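Local coordinates for uncharacterized lipoprotein GfcB (Escherichia coli K12, PDB 2IN5), which is of unknown function but, as a group 4 capsule protein B homolog, probably serves capsule polysaccharide assembly or export as a membrane-bound lipoprotein, at residues A[65-69]-A[79-83]; A[133-137]-A[146-150]. All coordinates share one frame; numbering follows the deposited sequence.

Contact 1. Residues A[65-69]-A[79-83]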
# COMPACT_ATOMS: atom_id res chain seq x y z
N ASP A 65 1.38 16.54 2.21
CA ASP A 65 0.33 16.83 1.23
C ASP A 65 -0.26 15.53 0.69
O ASP A 65 -1.06 15.52 -0.24
CB ASP A 65 0.91 17.66 0.07
CG ASP A 65 -0.12 18.00 -1.00
OD1 ASP A 65 -1.28 18.28 -0.65
OD2 ASP A 65 0.24 18.01 -2.21
N ASN A 66 0.16 14.42 1.30
CA ASN A 66 -0.30 13.09 0.92
C ASN A 66 0.07 12.68 -0.52
O ASN A 66 -0.70 12.03 -1.22
CB ASN A 66 -1.81 12.97 1.14
CG ASN A 66 -2.28 11.53 1.15
OD1 ASN A 66 -1.58 10.64 1.64
ND2 ASN A 66 -3.49 11.30 0.64
N ALA A 67 1.26 13.10 -0.95
CA ALA A 67 1.77 12.74 -2.26
C ALA A 67 2.55 11.47 -1.94
O ALA A 67 3.00 11.30 -0.80
CB ALA A 67 2.69 13.82 -2.79
N MSE A 68 2.73 10.58 -2.91
CA MSE A 68 3.44 9.34 -2.66
C MSE A 68 4.66 9.09 -3.53
O MSE A 68 4.69 9.48 -4.69
CB MSE A 68 2.48 8.16 -2.79
CG MSE A 68 3.15 6.80 -2.70
SE MSE A 68 1.89 5.35 -2.45
CE MSE A 68 1.47 5.00 -4.31
N LEU A 69 5.67 8.46 -2.95
CA LEU A 69 6.90 8.12 -3.66
C LEU A 69 7.11 6.62 -3.52
O LEU A 69 6.99 6.09 -2.42
CB LEU A 69 8.10 8.86 -3.08
CG LEU A 69 8.49 10.13 -3.83
CD1 LEU A 69 7.59 11.27 -3.41
CD2 LEU A 69 9.93 10.45 -3.53
N THR A 79 5.84 7.61 -8.77
CA THR A 79 5.40 8.73 -7.93
C THR A 79 3.92 8.99 -8.18
O THR A 79 3.39 8.67 -9.24
CB THR A 79 6.19 10.04 -8.19
OG1 THR A 79 6.02 10.46 -9.56
CG2 THR A 79 7.67 9.85 -7.89
N VAL A 80 3.25 9.57 -7.18
CA VAL A 80 1.83 9.86 -7.28
C VAL A 80 1.49 11.21 -6.66
O VAL A 80 2.03 11.56 -5.61
CB VAL A 80 1.00 8.79 -6.55
CG1 VAL A 80 -0.48 9.10 -6.69
CG2 VAL A 80 1.32 7.41 -7.13
N LYS A 81 0.61 11.96 -7.32
CA LYS A 81 0.15 13.28 -6.86
C LYS A 81 1.18 14.38 -6.85
O LYS A 81 1.20 15.21 -5.94
CB LYS A 81 -0.45 13.18 -5.45
CG LYS A 81 -1.59 12.18 -5.32
CD LYS A 81 -2.80 12.58 -6.14
CE LYS A 81 -3.86 11.50 -6.06
NZ LYS A 81 -4.11 11.15 -4.63
N LEU A 82 2.05 14.41 -7.84
CA LEU A 82 3.07 15.44 -7.95
C LEU A 82 2.80 16.16 -9.26
O LEU A 82 2.02 15.67 -10.08
CB LEU A 82 4.46 14.82 -7.97
CG LEU A 82 5.04 14.07 -6.76
CD1 LEU A 82 6.41 13.53 -7.14
CD2 LEU A 82 5.15 14.97 -5.54
N ASN A 83 3.44 17.30 -9.48
CA ASN A 83 3.24 18.02 -10.74
C ASN A 83 3.48 17.05 -11.89
O ASN A 83 2.66 16.91 -12.79
CB ASN A 83 4.20 19.20 -10.85
CG ASN A 83 3.65 20.46 -10.21
OD1 ASN A 83 3.21 20.44 -9.05
ND2 ASN A 83 3.68 21.56 -10.95
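Met68, present as selenomethionine, runs extended through its first two torsions and then bends at chi3 (87°), which swings its terminal CE toward Val80. Val80 has CG1 anti to the backbone N (chi1 -179°). This leaves CG2 beside that N, where it meets Met68 CE at 3.7 Å. The two side chains lie side by side and point the same way, as expected of a facing pair.

The backbones of the same two residues are joined by two hydrogen bonds. Met68 N donates to Val80 O at 3.0 Å, and Val80 N donates to Met68 O at 2.9 Å. Thr79 CA also leans on Met68 O at 3.4 Å, a CA-H...O contact.

This is the open end of an antiparallel beta hairpin made by strands 68-72 and 75-80. Leu69 and Thr79 form the neighbouring non-hydrogen-bonded pair, and their side chains occupy the other face, with Leu69 CG 4.2 Å from Thr79 CG2. Thr79 OG1 is engaged elsewhere, by Leu86 N and Asn85 OD1.

Beyond the strands the chains stay close. Ala67 is flanked by the two residues after Val80: its CA lies 3.9 Å from Lys81 CB, and its CB lies 3.9 Å from Leu82 CD2. Both Asn66 and Lys81 have left-handed helical backbone angles, and the regular strand pairing stops short of them. On the far side of strand 68-72, Met68 touches Lys60 and Leu62. It also packs on Glu55 of the second subunit.

Contact 2. Residues A[133-137]-A[146-150]; sequences AGLET and LCNVW
Val149 N donates to Gly134 O in a short, nearly straight bond of 2.7 Å (N-H...O angle 170°). Val149 O in turn accepts from Ala133 N, also at 2.7 Å. One residue, Val149, therefore faces two on the other strand. This is a beta bulge in the antiparallel hairpin of strands 120-140 and 143-156. Gly134 has a positive phi (110°), and at its backbone angles a CB would press on the carbonyl O of Ala133.

Regular pairing resumes at Glu136 and Cys147. Glu136 N reaches Cys147 O at 3.1 Å, and Cys147 N reaches Glu136 O at 2.8 Å.

Val149 also packs through its side chain. Its CG1 rests against Ala133 CB at 3.6 Å. Its chi1 of -180° places CG2 beside the backbone N, and from there CG2 presses on Glu136 CB at a tight 3.4 Å. The two side chains cross at a slant. On the face of Leu135, Thr137, Leu146 and Asn148, Leu135 CD1 is modelled 3.7 Å from Leu146 CD2. The placing of that Leu146 methyl is doubtful, because it also sits too close to Thr137 OG1.

Strand 161-170 flanks the second strand, and its Trp168 touches both Cys147 and Val149. Trp168 NE1 is hydrogen-bonded to Glu136 OE1. Glu136 thus plays two parts: its CB packs on a buried valine, while its carboxylate is held by an indole N-H. That neutral donor gives the carboxylate a polar partner beside apolar packing, consistent with its staying ionised.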
# COMPACT_ATOMS: atom_id res chain seq x y z
N ALA A 133 32.92 4.85 -7.40
CA ALA A 133 33.56 6.15 -7.24
C ALA A 133 34.36 6.24 -5.95
O ALA A 133 34.98 7.27 -5.66
CB ALA A 133 32.49 7.24 -7.28
N GLY A 134 34.34 5.17 -5.16
CA GLY A 134 35.09 5.15 -3.93
C GLY A 134 34.33 5.19 -2.62
O GLY A 134 33.12 4.97 -2.55
N LEU A 135 35.07 5.46 -1.56
CA LEU A 135 34.51 5.53 -0.23
C LEU A 135 34.15 6.97 0.11
O LEU A 135 34.74 7.91 -0.43
CB LEU A 135 35.53 4.98 0.77
CG LEU A 135 35.42 5.38 2.23
CD1 LEU A 135 34.27 4.66 2.91
CD2 LEU A 135 36.72 5.05 2.92
N GLU A 136 33.15 7.13 0.96
CA GLU A 136 32.73 8.44 1.41
C GLU A 136 31.90 8.31 2.67
O GLU A 136 31.09 7.40 2.79
CB GLU A 136 31.90 9.17 0.36
CG GLU A 136 31.93 10.68 0.61
CD GLU A 136 30.88 11.48 -0.15
OE1 GLU A 136 30.63 11.19 -1.34
OE2 GLU A 136 30.32 12.42 0.47
N THR A 137 32.12 9.22 3.60
CA THR A 137 31.38 9.22 4.85
C THR A 137 30.41 10.40 4.81
O THR A 137 30.80 11.54 4.52
CB THR A 137 32.32 9.37 6.07
OG1 THR A 137 33.18 8.23 6.14
CG2 THR A 137 31.52 9.49 7.36
N LEU A 146 29.62 5.14 6.66
CA LEU A 146 30.58 4.83 5.61
C LEU A 146 29.79 4.27 4.45
O LEU A 146 29.06 3.31 4.61
CB LEU A 146 31.59 3.79 6.06
CG LEU A 146 32.67 4.26 7.03
CD1 LEU A 146 33.62 3.11 7.36
CD2 LEU A 146 33.43 5.41 6.40
N CYS A 147 29.97 4.88 3.28
CA CYS A 147 29.25 4.47 2.09
C CYS A 147 30.14 4.16 0.92
O CYS A 147 31.18 4.78 0.76
CB CYS A 147 28.31 5.58 1.60
SG CYS A 147 27.11 6.22 2.78
N ASN A 148 29.71 3.20 0.10
CA ASN A 148 30.43 2.91 -1.12
C ASN A 148 29.71 3.85 -2.08
O ASN A 148 28.49 3.82 -2.17
CB ASN A 148 30.21 1.47 -1.60
CG ASN A 148 30.84 0.44 -0.70
OD1 ASN A 148 31.93 0.66 -0.15
ND2 ASN A 148 30.18 -0.70 -0.55
N VAL A 149 30.46 4.70 -2.77
CA VAL A 149 29.84 5.63 -3.70
C VAL A 149 29.77 5.02 -5.10
O VAL A 149 30.80 4.74 -5.71
CB VAL A 149 30.63 6.95 -3.78
CG1 VAL A 149 29.95 7.90 -4.75
CG2 VAL A 149 30.72 7.58 -2.39
N TRP A 150 28.56 4.82 -5.59
CA TRP A 150 28.37 4.26 -6.92
C TRP A 150 27.83 5.31 -7.88
O TRP A 150 26.83 5.96 -7.60
CB TRP A 150 27.40 3.09 -6.86
CG TRP A 150 28.00 1.84 -6.32
CD1 TRP A 150 27.79 1.29 -5.08
CD2 TRP A 150 28.86 0.95 -7.01
NE1 TRP A 150 28.47 0.10 -4.97
CE2 TRP A 150 29.13 -0.13 -6.14
CE3 TRP A 150 29.44 0.96 -8.29
CZ2 TRP A 150 29.95 -1.20 -6.52
CZ3 TRP A 150 30.25 -0.10 -8.66
CH2 TRP A 150 30.50 -1.17 -7.77

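Overall arrangement
From the N terminus, the chain passes two helices and strands 36-41, 47-55 and 58-62 before contact 1. That contact closes the short hairpin of strands 68-72 and 75-80. The chain then runs through strands 86-89 and 108-117 to contact 2, which joins the much longer hairpin of strands 120-140 and 143-156. The two contacts follow in series, so neither nests in nor crosses the other. They lie on opposite sides of the chain's centre. The centres of contact 1 and contact 2 are about 30 Å apart. Their nearest atoms are about 18 Å apart. Each ties two strands that follow one another in the chain within the antiparallel strand network, and they do not touch.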